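PDB 2V6K: maleylpyruvate isomerase from Ralstonia sp., which catalyses the glutathione-dependent isomerisation of maleylpyruvate to fumarylpyruvate in bacterial naphthalene degradation, acting as a homodimeric zeta-class glutathione S-transferase. Local coordinates for residues A1-Y6 / I19-K24; L31-G36 / Q52-L57; I70-E75 / A82-D87; R155-F158 / L164-C167. All coordinates share one frame; numbering follows the deposited sequence.

Interaction 1 of 4, residues A1-Y6 / I19-K24; sequences AKMKLY and IALNLK
With its CG anti to the backbone N (chi1 178°), Leu-5 carries its two methyls off the sheet toward Leu-21 of helix 12-24. Leu-21 uses the other common setting, CG anti to its carbonyl carbon (chi1 -72°), and its isopropyl fork opens toward the strand. The two branches divide the work. CD1 of Leu-21 meets Leu-5 CD2 at 4.0 Å and lies 4.4 Å from Leu-5 CD1, whereas CD2 of Leu-21 takes the terminal methyl CE of Met-3 at 3.6 Å. Met-3 gets there by a bend at chi3 (33°), which swings CE out of the line of the chain and toward the helix; the methyl, and not the sulfur, does the touching. Both pairs of side chains cross obliquely, and the two backbones stay well apart, with 9.9 Å between the CA atoms of Leu-5 and Leu-21.

Met-3 and Leu-5 are two residues apart, so the alternation of an extended chain puts both on the side of the helix. Around them Leu-57 of strand 56-58 touches both Met-3 and Leu-5, and Tyr-28 touches both leucines while its hydroxyl is bonded to Asn-22 OD1. This is the strand-helix packing of the first beta-alpha-beta unit in the thioredoxin-like N-terminal domain of a glutathione S-transferase. Its chemistry is wholly apolar: three buried side chains meet through methyl groups, without directional bonds. At this point the helix packs on the strand by shape and dispersion, while the strand's hydrogen bonds go to its neighbours within the sheet.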
loop_
_atom_site.group_PDB
_atom_site.type_symbol
_atom_site.label_atom_id
_atom_site.label_comp_id
_atom_site.label_asym_id
_atom_site.label_seq_id
_atom_site.Cartn_x
_atom_site.Cartn_y
_atom_site.Cartn_z
ATOM N N ALA A 1 -25.031 -17.889 8.527
ATOM C CA ALA A 1 -24.091 -16.928 7.880
ATOM C C ALA A 1 -22.643 -17.375 8.039
ATOM O O ALA A 1 -22.245 -17.869 9.097
ATOM C CB ALA A 1 -24.285 -15.529 8.448
ATOM N N LYS A 2 -21.864 -17.199 6.974
ATOM C CA LYS A 2 -20.449 -17.583 6.951
ATOM C C LYS A 2 -19.642 -16.724 5.974
ATOM O O LYS A 2 -20.213 -16.022 5.134
ATOM C CB LYS A 2 -20.269 -19.084 6.650
ATOM C CG LYS A 2 -21.464 -19.802 5.998
ATOM C CD LYS A 2 -21.709 -19.371 4.559
ATOM C CE LYS A 2 -20.649 -19.911 3.621
ATOM N NZ LYS A 2 -20.840 -19.340 2.272
ATOM N N MET A 3 -18.318 -16.781 6.095
ATOM C CA MET A 3 -17.438 -15.934 5.293
ATOM C C MET A 3 -17.267 -16.406 3.859
ATOM O O MET A 3 -17.082 -17.594 3.594
ATOM C CB MET A 3 -16.082 -15.760 5.967
ATOM C CG MET A 3 -15.987 -14.476 6.768
ATOM S SD MET A 3 -14.486 -14.295 7.738
ATOM C CE MET A 3 -13.303 -15.133 6.695
ATOM N N LYS A 4 -17.344 -15.446 2.943
ATOM C CA LYS A 4 -17.234 -15.705 1.512
ATOM C C LYS A 4 -16.088 -14.875 0.961
ATOM O O LYS A 4 -16.073 -13.648 1.104
ATOM C CB LYS A 4 -18.536 -15.337 0.798
ATOM C CG LYS A 4 -19.742 -16.168 1.218
ATOM C CD LYS A 4 -21.029 -15.608 0.637
ATOM C CE LYS A 4 -22.240 -16.339 1.192
ATOM N NZ LYS A 4 -23.512 -15.637 0.865
ATOM N N LEU A 5 -15.126 -15.552 0.345
ATOM C CA LEU A 5 -13.964 -14.889 -0.221
ATOM C C LEU A 5 -14.101 -14.764 -1.734
ATOM O O LEU A 5 -14.018 -15.762 -2.454
ATOM C CB LEU A 5 -12.685 -15.649 0.133
ATOM C CG LEU A 5 -11.393 -15.073 -0.461
ATOM C CD1 LEU A 5 -11.065 -13.707 0.124
ATOM C CD2 LEU A 5 -10.223 -16.031 -0.282
ATOM N N TYR A 6 -14.314 -13.537 -2.203
ATOM C CA TYR A 6 -14.379 -13.254 -3.631
ATOM C C TYR A 6 -12.961 -13.042 -4.117
ATOM O O TYR A 6 -12.302 -12.086 -3.719
ATOM C CB TYR A 6 -15.228 -12.013 -3.895
ATOM C CG TYR A 6 -16.688 -12.215 -3.587
ATOM C CD1 TYR A 6 -17.557 -12.703 -4.559
ATOM C CD2 TYR A 6 -17.201 -11.934 -2.320
ATOM C CE1 TYR A 6 -18.900 -12.898 -4.283
ATOM C CE2 TYR A 6 -18.545 -12.123 -2.034
ATOM C CZ TYR A 6 -19.386 -12.608 -3.019
ATOM O OH TYR A 6 -20.724 -12.799 -2.745
ATOM N N ILE A 19 -3.353 -16.883 2.309
ATOM C CA ILE A 19 -2.327 -17.326 3.258
ATOM C C ILE A 19 -2.715 -16.922 4.677
ATOM O O ILE A 19 -2.664 -17.742 5.590
ATOM C CB ILE A 19 -0.919 -16.783 2.925
ATOM C CG1 ILE A 19 -0.434 -17.286 1.561
ATOM C CG2 ILE A 19 0.074 -17.191 4.013
ATOM C CD1 ILE A 19 0.750 -16.492 0.992
ATOM N N ALA A 20 -3.109 -15.666 4.855
ATOM C CA ALA A 20 -3.478 -15.159 6.178
ATOM C C ALA A 20 -4.675 -15.919 6.753
ATOM O O ALA A 20 -4.656 -16.323 7.919
ATOM C CB ALA A 20 -3.763 -13.666 6.119
ATOM N N LEU A 21 -5.708 -16.129 5.939
ATOM C CA LEU A 21 -6.876 -16.897 6.372
ATOM C C LEU A 21 -6.487 -18.306 6.792
ATOM O O LEU A 21 -6.946 -18.790 7.827
ATOM C CB LEU A 21 -7.943 -16.946 5.272
ATOM C CG LEU A 21 -8.703 -15.642 5.020
ATOM C CD1 LEU A 21 -9.338 -15.671 3.652
ATOM C CD2 LEU A 21 -9.760 -15.424 6.086
ATOM N N ASN A 22 -5.641 -18.958 5.997
ATOM C CA ASN A 22 -5.214 -20.324 6.305
ATOM C C ASN A 22 -4.370 -20.396 7.568
ATOM O O ASN A 22 -4.528 -21.324 8.367
ATOM C CB ASN A 22 -4.453 -20.951 5.134
ATOM C CG ASN A 22 -5.320 -21.164 3.915
ATOM O OD1 ASN A 22 -6.534 -20.959 3.951
ATOM N ND2 ASN A 22 -4.692 -21.568 2.815
ATOM N N LEU A 23 -3.489 -19.419 7.767
ATOM C CA LEU A 23 -2.678 -19.397 8.980
ATOM C C LEU A 23 -3.555 -19.270 10.219
ATOM O O LEU A 23 -3.261 -19.867 11.256
ATOM C CB LEU A 23 -1.641 -18.273 8.930
ATOM C CG LEU A 23 -0.428 -18.525 8.029
ATOM C CD1 LEU A 23 0.335 -17.234 7.804
ATOM C CD2 LEU A 23 0.492 -19.585 8.627
ATOM N N LYS A 24 -4.643 -18.516 10.102
ATOM C CA LYS A 24 -5.584 -18.340 11.207
ATOM C C LYS A 24 -6.544 -19.521 11.363
ATOM O O LYS A 24 -7.239 -19.627 12.372
ATOM C CB LYS A 24 -6.387 -17.046 11.031
ATOM C CG LYS A 24 -5.572 -15.756 11.097
ATOM C CD LYS A 24 -4.871 -15.585 12.441
ATOM C CE LYS A 24 -4.347 -14.166 12.584
ATOM N NZ LYS A 24 -3.700 -13.943 13.910
#

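Interaction 2 of 4, residues L31-G36 / Q52-L57. With TGG (gamma-glutamyl-S-(1,2-dicarboxyethyl)cysteinylglycine), chain C.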
loop_
_atom_site.group_PDB
_atom_site.type_symbol
_atom_site.label_atom_id
_atom_site.label_comp_id
_atom_site.label_asym_id
_atom_site.label_seq_id
_atom_site.Cartn_x
_atom_site.Cartn_y
_atom_site.Cartn_z
ATOM N N LEU A 31 -15.301 -18.037 -3.593
ATOM C CA LEU A 31 -16.139 -17.572 -4.684
ATOM C C LEU A 31 -15.263 -16.957 -5.760
ATOM O O LEU A 31 -14.725 -15.856 -5.605
ATOM C CB LEU A 31 -17.201 -16.591 -4.185
ATOM C CG LEU A 31 -18.281 -17.180 -3.269
ATOM C CD1 LEU A 31 -19.246 -16.106 -2.832
ATOM C CD2 LEU A 31 -19.038 -18.330 -3.938
ATOM N N ALA A 32 -15.108 -17.696 -6.851
ATOM C CA ALA A 32 -14.226 -17.298 -7.933
ATOM C C ALA A 32 -14.809 -16.129 -8.700
ATOM O O ALA A 32 -15.986 -16.133 -9.073
ATOM C CB ALA A 32 -13.987 -18.466 -8.868
ATOM N N VAL A 33 -13.968 -15.126 -8.917
ATOM C CA VAL A 33 -14.286 -14.008 -9.784
ATOM C C VAL A 33 -13.245 -14.079 -10.889
ATOM O O VAL A 33 -12.057 -13.841 -10.655
ATOM C CB VAL A 33 -14.211 -12.666 -9.019
ATOM C CG1 VAL A 33 -14.505 -11.497 -9.957
ATOM C CG2 VAL A 33 -15.194 -12.665 -7.850
ATOM N N HIS A 34 -13.691 -14.451 -12.087
ATOM C CA HIS A 34 -12.763 -14.746 -13.169
ATOM C C HIS A 34 -12.242 -13.469 -13.822
ATOM O O HIS A 34 -12.935 -12.833 -14.621
ATOM C CB HIS A 34 -13.402 -15.667 -14.211
ATOM C CG HIS A 34 -12.400 -16.386 -15.050
ATOM N ND1 HIS A 34 -11.383 -15.732 -15.712
ATOM C CD2 HIS A 34 -12.248 -17.701 -15.329
ATOM C CE1 HIS A 34 -10.644 -16.616 -16.358
ATOM N NE2 HIS A 34 -11.148 -17.818 -16.142
ATOM N N LEU A 35 -11.020 -13.091 -13.467
ATOM C CA LEU A 35 -10.441 -11.840 -13.944
ATOM C C LEU A 35 -10.151 -11.850 -15.437
ATOM O O LEU A 35 -10.225 -10.812 -16.088
ATOM C CB LEU A 35 -9.171 -11.502 -13.165
ATOM C CG LEU A 35 -9.308 -11.497 -11.641
ATOM C CD1 LEU A 35 -7.980 -11.150 -11.023
ATOM C CD2 LEU A 35 -10.378 -10.526 -11.173
ATOM N N GLY A 36 -9.823 -13.024 -15.974
ATOM C CA GLY A 36 -9.583 -13.149 -17.414
ATOM C C GLY A 36 -10.839 -12.870 -18.226
ATOM O O GLY A 36 -10.780 -12.280 -19.312
ATOM N N GLN A 52 -13.990 -2.643 -7.668
ATOM C CA GLN A 52 -13.924 -3.666 -8.723
ATOM C C GLN A 52 -12.538 -4.301 -8.855
ATOM O O GLN A 52 -11.997 -4.476 -9.954
ATOM C CB GLN A 52 -14.465 -3.121 -10.045
ATOM C CG GLN A 52 -15.976 -2.946 -9.966
ATOM C CD GLN A 52 -16.583 -2.364 -11.209
ATOM O OE1 GLN A 52 -16.471 -1.166 -11.461
ATOM N NE2 GLN A 52 -17.257 -3.204 -11.985
ATOM N N LEU A 53 -11.970 -4.641 -7.701
ATOM C CA LEU A 53 -10.732 -5.410 -7.616
ATOM C C LEU A 53 -10.927 -6.548 -6.628
ATOM O O LEU A 53 -11.854 -6.521 -5.810
ATOM C CB LEU A 53 -9.571 -4.526 -7.149
ATOM C CG LEU A 53 -9.241 -3.300 -8.007
ATOM C CD1 LEU A 53 -8.268 -2.381 -7.269
ATOM C CD2 LEU A 53 -8.683 -3.698 -9.371
ATOM N N VAL A 54 -10.060 -7.552 -6.708
ATOM C CA VAL A 54 -10.103 -8.657 -5.748
ATOM C C VAL A 54 -8.876 -8.624 -4.833
ATOM O O VAL A 54 -7.830 -8.096 -5.217
ATOM C CB VAL A 54 -10.259 -10.047 -6.438
ATOM C CG1 VAL A 54 -11.585 -10.129 -7.206
ATOM C CG2 VAL A 54 -9.071 -10.365 -7.349
ATOM N N PRO A 55 -8.992 -9.177 -3.616
ATOM C CA PRO A 55 -10.141 -9.856 -3.028
ATOM C C PRO A 55 -11.137 -8.940 -2.327
ATOM O O PRO A 55 -10.825 -7.792 -2.009
ATOM C CB PRO A 55 -9.479 -10.775 -1.998
ATOM C CG PRO A 55 -8.334 -9.942 -1.485
ATOM C CD PRO A 55 -7.827 -9.199 -2.708
ATOM N N ALA A 56 -12.328 -9.485 -2.095
ATOM C CA ALA A 56 -13.293 -8.914 -1.170
ATOM C C ALA A 56 -13.745 -10.043 -0.264
ATOM O O ALA A 56 -13.868 -11.184 -0.703
ATOM C CB ALA A 56 -14.472 -8.310 -1.912
ATOM N N LEU A 57 -13.981 -9.726 1.002
ATOM C CA LEU A 57 -14.355 -10.734 1.980
ATOM C C LEU A 57 -15.694 -10.370 2.597
ATOM O O LEU A 57 -15.804 -9.377 3.323
ATOM C CB LEU A 57 -13.264 -10.854 3.053
ATOM C CG LEU A 57 -13.444 -11.952 4.106
ATOM C CD1 LEU A 57 -13.392 -13.341 3.476
ATOM C CD2 LEU A 57 -12.392 -11.822 5.193
HETATM O OC1 TGG C . -4.590 -5.277 -1.729
HETATM C CO1 TGG C . -5.687 -4.930 -2.211
HETATM O OT1 TGG C . -6.764 -5.519 -1.983
HETATM C CA1 TGG C . -5.700 -3.719 -3.101
HETATM N NN1 TGG C . -4.748 -2.726 -2.616
HETATM C CB1 TGG C . -5.306 -4.089 -4.526
HETATM C CG1 TGG C . -6.322 -5.029 -5.155
HETATM C CD1 TGG C . -6.169 -5.218 -6.658
HETATM O OE1 TGG C . -4.974 -4.722 -7.213
HETATM N NN2 TGG C . -6.381 -6.587 -7.009
HETATM C CA2 TGG C . -5.964 -7.149 -8.266
HETATM C CO2 TGG C . -7.095 -6.770 -9.212
HETATM O OC2 TGG C . -8.316 -7.412 -8.935
HETATM N NN3 TGG C . -6.746 -6.743 -10.600
HETATM C CA3 TGG C . -7.786 -6.622 -11.601
HETATM C CO3 TGG C . -7.387 -5.593 -12.620
HETATM O OC3 TGG C . -6.293 -5.005 -12.497
HETATM O OT3 TGG C . -8.190 -5.392 -13.560
HETATM C CB2 TGG C . -5.764 -8.614 -7.934
HETATM S SG2 TGG C . -5.540 -9.690 -9.296
HETATM C CD2 TGG C . -3.993 -9.381 -10.077
HETATM C CE2 TGG C . -2.868 -9.885 -9.203
HETATM O OE2 TGG C . -2.228 -10.912 -9.527
HETATM O OF2 TGG C . -2.597 -9.257 -8.154
HETATM C CF2 TGG C . -4.088 -10.114 -11.415
HETATM C CH2 TGG C . -2.942 -9.839 -12.355
HETATM O OI2 TGG C . -2.194 -8.869 -12.139
HETATM O OJ2 TGG C . -2.785 -10.620 -13.323
#
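The carbonyl oxygen of Val-54 is gripped by two donors: the cysteinyl nitrogen NN2 of the bound glutathione conjugate, whose distance to Val-54 O is 2.8 Å with a nearly straight N-H (173°), and the hydroxyl of Thr-13. The bond is returned by Val-54 N, which gives its proton to the cysteinyl oxygen OC2 of the conjugate, also at 2.8 Å. Together they form an antiparallel, strand-like pairing with the peptide. The peptide bond to Pro-55 is cis, as in the conserved cis-proline loop of glutathione S-transferases and thioredoxins.

The side chain of Val-54 turns to residues 31-36. With CG1 anti to the carbonyl carbon (chi1 -62°), CG2 falls between the backbone N and the carbonyl carbon and meets Leu-35 CD1 tip to tip at 3.9 Å; CG1 rests 4.1 Å from CB of Val-33. Leu-35 CD1 also approaches the thioether sulfur SG2 of the conjugate closely, at 3.3 Å. Leu-53 CD2 lies 3.5 Å from the conjugate's carbon CO2.

Two backbone hydrogen bonds thus help to position the cysteinyl unit, while Val-33 and Leu-35 back the side chain of Val-54 and Leu-35 also touches the sulfur.

Interaction 3 of 4, residues I70-E75 / A82-D87; sequences IIEWLE and ALLPAD
Helix 67-77 and the irregular chain after it come closest at Glu-75 and Leu-83, whose CA atoms are 6.3 Å apart, and the carboxylate of Glu-75 spans the gap. Its chain starts with CG anti to the backbone N and then bends at chi2 (65°), which sets the carboxylate against the backbone of residues 82-84. OE1 accepts from Leu-83 N at 2.7 Å, a fairly straight bond (162°) that meets the oxygen on its syn side but 35° out of the carboxylate plane. The other oxygen, OE2, takes a weak bond from Leu-84 N at 3.3 Å. Successive amides are thus drawn to one carboxylate, and OE1 has a further partner in Lys-24 of helix 12-24, a salt bridge that should help to keep the acid charged.

Leu-84 CD1 packs 4.0 Å from the methylene CG of Glu-75 and 3.7 Å from OE1 of Glu-72, whose side chain it crosses at about a right angle. The stronger tie of Glu-72 lies outside the contact, from its OE2 to Arg-95.

Residues 82-87 belong to the linker that leads from the thioredoxin-like domain to the helical one. Within it, Leu-84 touches both Leu-164 of helix 164-178 and Val-94 of helix 88-104, and Asp-87 caps the start of that latter helix.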
loop_
_atom_site.group_PDB
_atom_site.type_symbol
_atom_site.label_atom_id
_atom_site.label_comp_id
_atom_site.label_asym_id
_atom_site.label_seq_id
_atom_site.Cartn_x
_atom_site.Cartn_y
_atom_site.Cartn_z
ATOM N N ILE A 70 -7.961 -5.898 5.495
ATOM C CA ILE A 70 -8.568 -7.173 5.867
ATOM C C ILE A 70 -7.600 -8.004 6.699
ATOM O O ILE A 70 -7.999 -8.595 7.705
ATOM C CB ILE A 70 -9.026 -7.976 4.630
ATOM C CG1 ILE A 70 -10.085 -7.195 3.852
ATOM C CG2 ILE A 70 -9.572 -9.339 5.061
ATOM C CD1 ILE A 70 -10.394 -7.764 2.470
ATOM N N ILE A 71 -6.337 -8.059 6.291
ATOM C CA ILE A 71 -5.353 -8.849 7.031
ATOM C C ILE A 71 -5.117 -8.299 8.442
ATOM O O ILE A 71 -5.049 -9.076 9.406
ATOM C CB ILE A 71 -4.056 -9.027 6.226
ATOM C CG1 ILE A 71 -4.346 -9.890 4.990
ATOM C CG2 ILE A 71 -2.958 -9.664 7.092
ATOM C CD1 ILE A 71 -3.210 -9.924 3.971
ATOM N N GLU A 72 -5.033 -6.973 8.583
ATOM C CA GLU A 72 -4.944 -6.356 9.914
ATOM C C GLU A 72 -6.176 -6.680 10.768
ATOM O O GLU A 72 -6.059 -6.926 11.976
ATOM C CB GLU A 72 -4.767 -4.843 9.797
ATOM C CG GLU A 72 -3.441 -4.399 9.194
ATOM C CD GLU A 72 -2.366 -4.078 10.221
ATOM O OE1 GLU A 72 -2.581 -4.272 11.440
ATOM O OE2 GLU A 72 -1.297 -3.594 9.794
ATOM N N TRP A 73 -7.350 -6.693 10.137
ATOM C CA TRP A 73 -8.599 -7.073 10.804
ATOM C C TRP A 73 -8.560 -8.531 11.278
ATOM O O TRP A 73 -8.925 -8.823 12.420
ATOM C CB TRP A 73 -9.780 -6.783 9.870
ATOM C CG TRP A 73 -11.144 -7.186 10.353
ATOM C CD1 TRP A 73 -11.996 -6.451 11.125
ATOM C CD2 TRP A 73 -11.826 -8.411 10.057
ATOM N NE1 TRP A 73 -13.163 -7.149 11.341
ATOM C CE2 TRP A 73 -13.082 -8.355 10.694
ATOM C CE3 TRP A 73 -11.491 -9.553 9.314
ATOM C CZ2 TRP A 73 -14.008 -9.403 10.619
ATOM C CZ3 TRP A 73 -12.412 -10.595 9.240
ATOM C CH2 TRP A 73 -13.652 -10.508 9.887
ATOM N N LEU A 74 -8.094 -9.437 10.418
ATOM C CA LEU A 74 -7.938 -10.845 10.801
ATOM C C LEU A 74 -7.016 -11.010 11.995
ATOM O O LEU A 74 -7.297 -11.809 12.888
ATOM C CB LEU A 74 -7.387 -11.675 9.642
ATOM C CG LEU A 74 -8.318 -11.964 8.473
ATOM C CD1 LEU A 74 -7.539 -12.666 7.380
ATOM C CD2 LEU A 74 -9.480 -12.840 8.925
ATOM N N GLU A 75 -5.913 -10.267 12.013
ATOM C CA GLU A 75 -4.950 -10.370 13.104
ATOM C C GLU A 75 -5.591 -10.014 14.445
ATOM O O GLU A 75 -5.334 -10.672 15.456
ATOM C CB GLU A 75 -3.730 -9.482 12.823
ATOM C CG GLU A 75 -2.773 -9.323 13.997
ATOM C CD GLU A 75 -2.085 -10.611 14.424
ATOM O OE1 GLU A 75 -2.239 -11.661 13.756
ATOM O OE2 GLU A 75 -1.371 -10.557 15.442
ATOM N N ALA A 82 -0.396 -15.457 16.197
ATOM C CA ALA A 82 -0.143 -14.050 15.916
ATOM C C ALA A 82 0.639 -13.886 14.616
ATOM O O ALA A 82 1.650 -14.564 14.406
ATOM C CB ALA A 82 0.608 -13.406 17.065
ATOM N N LEU A 83 0.162 -12.992 13.753
ATOM C CA LEU A 83 0.873 -12.646 12.515
ATOM C C LEU A 83 1.606 -11.310 12.614
ATOM O O LEU A 83 2.274 -10.887 11.671
ATOM C CB LEU A 83 -0.085 -12.645 11.323
ATOM C CG LEU A 83 -0.825 -13.962 11.071
ATOM C CD1 LEU A 83 -1.707 -13.853 9.843
ATOM C CD2 LEU A 83 0.142 -15.140 10.933
ATOM N N LEU A 84 1.475 -10.647 13.757
ATOM C CA LEU A 84 2.254 -9.450 14.051
ATOM C C LEU A 84 2.918 -9.618 15.403
ATOM O O LEU A 84 2.330 -10.211 16.305
ATOM C CB LEU A 84 1.367 -8.209 14.073
ATOM C CG LEU A 84 0.965 -7.666 12.704
ATOM C CD1 LEU A 84 -0.056 -6.549 12.854
ATOM C CD2 LEU A 84 2.193 -7.173 11.934
ATOM N N PRO A 85 4.152 -9.111 15.551
ATOM C CA PRO A 85 4.777 -9.171 16.870
ATOM C C PRO A 85 4.125 -8.206 17.854
ATOM O O PRO A 85 3.337 -7.344 17.458
ATOM C CB PRO A 85 6.237 -8.793 16.603
ATOM C CG PRO A 85 6.259 -8.154 15.293
ATOM C CD PRO A 85 5.020 -8.496 14.532
ATOM N N ALA A 86 4.457 -8.362 19.129
ATOM C CA ALA A 86 3.811 -7.609 20.195
ATOM C C ALA A 86 4.444 -6.244 20.454
ATOM O O ALA A 86 3.794 -5.355 21.010
ATOM C CB ALA A 86 3.788 -8.434 21.469
ATOM N N ASP A 87 5.704 -6.078 20.050
ATOM C CA ASP A 87 6.463 -4.861 20.350
ATOM C C ASP A 87 6.378 -3.848 19.217
ATOM O O ASP A 87 6.313 -4.224 18.048
ATOM C CB ASP A 87 7.925 -5.197 20.663
ATOM C CG ASP A 87 8.649 -5.814 19.481
ATOM O OD1 ASP A 87 8.253 -6.917 19.044
ATOM O OD2 ASP A 87 9.618 -5.195 18.991
#

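Interaction 4 of 4, residues R155-F158 / L164-C167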
loop_
_atom_site.group_PDB
_atom_site.type_symbol
_atom_site.label_atom_id
_atom_site.label_comp_id
_atom_site.label_asym_id
_atom_site.label_seq_id
_atom_site.Cartn_x
_atom_site.Cartn_y
_atom_site.Cartn_z
ATOM N N ARG A 155 13.818 -18.331 10.122
ATOM C CA ARG A 155 13.499 -18.881 8.798
ATOM C C ARG A 155 12.629 -17.972 7.937
ATOM O O ARG A 155 12.561 -18.138 6.715
ATOM C CB ARG A 155 12.786 -20.228 8.948
ATOM C CG ARG A 155 13.641 -21.319 9.572
ATOM C CD ARG A 155 12.790 -22.494 10.044
ATOM N NE ARG A 155 11.951 -22.139 11.189
ATOM C CZ ARG A 155 11.020 -22.926 11.720
ATOM N NH1 ARG A 155 10.790 -24.133 11.220
ATOM N NH2 ARG A 155 10.314 -22.500 12.760
ATOM N N TYR A 156 11.949 -17.022 8.569
ATOM C CA TYR A 156 10.939 -16.227 7.878
ATOM C C TYR A 156 11.366 -14.769 7.760
ATOM O O TYR A 156 12.504 -14.433 8.085
ATOM C CB TYR A 156 9.581 -16.398 8.572
ATOM C CG TYR A 156 9.225 -17.857 8.742
ATOM C CD1 TYR A 156 8.823 -18.633 7.652
ATOM C CD2 TYR A 156 9.340 -18.475 9.981
ATOM C CE1 TYR A 156 8.519 -19.984 7.806
ATOM C CE2 TYR A 156 9.039 -19.827 10.148
ATOM C CZ TYR A 156 8.633 -20.573 9.059
ATOM O OH TYR A 156 8.341 -21.905 9.231
ATOM N N SER A 157 10.473 -13.906 7.284
ATOM C CA SER A 157 10.841 -12.500 7.078
ATOM C C SER A 157 11.214 -11.797 8.375
ATOM O O SER A 157 12.054 -10.903 8.381
ATOM C CB SER A 157 9.707 -11.725 6.407
ATOM O OG SER A 157 9.465 -12.186 5.087
ATOM N N PHE A 158 10.564 -12.197 9.461
ATOM C CA PHE A 158 10.776 -11.601 10.769
ATOM C C PHE A 158 10.658 -12.691 11.823
ATOM O O PHE A 158 9.683 -13.445 11.841
ATOM C CB PHE A 158 9.735 -10.506 11.029
ATOM C CG PHE A 158 9.939 -9.779 12.329
ATOM C CD1 PHE A 158 10.734 -8.641 12.380
ATOM C CD2 PHE A 158 9.346 -10.239 13.498
ATOM C CE1 PHE A 158 10.938 -7.967 13.584
ATOM C CE2 PHE A 158 9.548 -9.580 14.705
ATOM C CZ PHE A 158 10.345 -8.440 14.747
ATOM N N LEU A 164 2.630 -11.427 8.835
ATOM C CA LEU A 164 1.962 -10.920 7.645
ATOM C C LEU A 164 2.934 -10.505 6.539
ATOM O O LEU A 164 2.564 -10.518 5.369
ATOM C CB LEU A 164 0.898 -9.856 7.941
ATOM C CG LEU A 164 1.190 -8.535 8.635
ATOM C CD1 LEU A 164 1.903 -7.556 7.713
ATOM C CD2 LEU A 164 -0.135 -7.950 9.121
ATOM N N ALA A 165 4.185 -10.188 6.880
ATOM C CA ALA A 165 5.163 -9.877 5.830
ATOM C C ALA A 165 5.322 -11.060 4.868
ATOM O O ALA A 165 5.394 -10.875 3.650
ATOM C CB ALA A 165 6.507 -9.470 6.423
ATOM N N ASP A 166 5.338 -12.276 5.404
ATOM C CA ASP A 166 5.455 -13.469 4.562
ATOM C C ASP A 166 4.228 -13.661 3.685
ATOM O O ASP A 166 4.334 -14.174 2.565
ATOM C CB ASP A 166 5.672 -14.716 5.419
ATOM C CG ASP A 166 6.877 -14.594 6.315
ATOM O OD1 ASP A 166 7.982 -14.309 5.807
ATOM O OD2 ASP A 166 6.714 -14.793 7.536
ATOM N N CYS A 167 3.064 -13.259 4.192
ATOM C CA CYS A 167 1.831 -13.315 3.409
ATOM C C CYS A 167 1.927 -12.448 2.166
ATOM O O CYS A 167 1.367 -12.800 1.134
ATOM C CB CYS A 167 0.618 -12.882 4.231
ATOM S SG CYS A 167 0.264 -13.912 5.650
HETATM O O HOH W 1 8.000 -13.501 9.402
#
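From its CB on helix 164-178, Asp-166 reaches across to the loop at Tyr-156 and Ser-157, with CG anti to its own carbonyl carbon (chi1 -56°). CG itself stands 3.7 Å from Ser-157 OG, and beyond it the two oxygens part to different tasks. OD1 accepts twice from one residue: Ser-157 N at 2.9 Å, which uses the syn lone pair, and Ser-157 OG at 2.7 Å, which comes from above the carboxylate plane, 39° out of it. These bonds hold both backbone and side chain of Ser-157, and the same OG is also bonded to the hydroxyl of Tyr-143.

OD2 faces Tyr-156 CB at 3.4 Å, and the tyrosine ring runs on from there with its plane 64° from that of the carboxylate. A water bonded to OD2 at 2.6 Å accepts from Phe-158 N at 2.9 Å, so the carboxylate reaches a second loop amide indirectly. A lighter apolar touch, Ser-157 CB to Ala-165 CB at 3.9 Å, lies beside the bonds. The carboxylate is buried, with Val-192 and Cys-196 of helix 187-196 packed against Asp-166, and these donors would probably help to stabilise the buried charge.

OD2 also accepts from the backbone N of Thr-163, just before the helix, whose hydroxyl makes a weak bond with Ala-165 N. The Asp-166 bond is the aspartate half of a capping box, consistent with the N-capping box at the start of the corresponding helix in glutathione S-transferases.

Overall arrangement
Interactions 1 and 2 lie on neighbouring strands of one thioredoxin-like sheet: the first buries methyl groups between strand 4-7 and helix 12-24, the second combines apolar packing with ligand binding at the sheet's end. Interaction 3 lies at the surface and is more polar than interaction 1, a carboxylate holding linker amides; through Lys-24 and Glu-75 it is bridged to interaction 1. Interaction 4, buried in the helical domain, also relies on a carboxylate, here enclosed. It joins interaction 3 through Leu-83 O and Leu-164 N, and interaction 1 where Cys-167 packs on Ile-19. Interactions 2 and 4 do not touch, their centres being about 25 Å apart on opposite sides of the chain's centre.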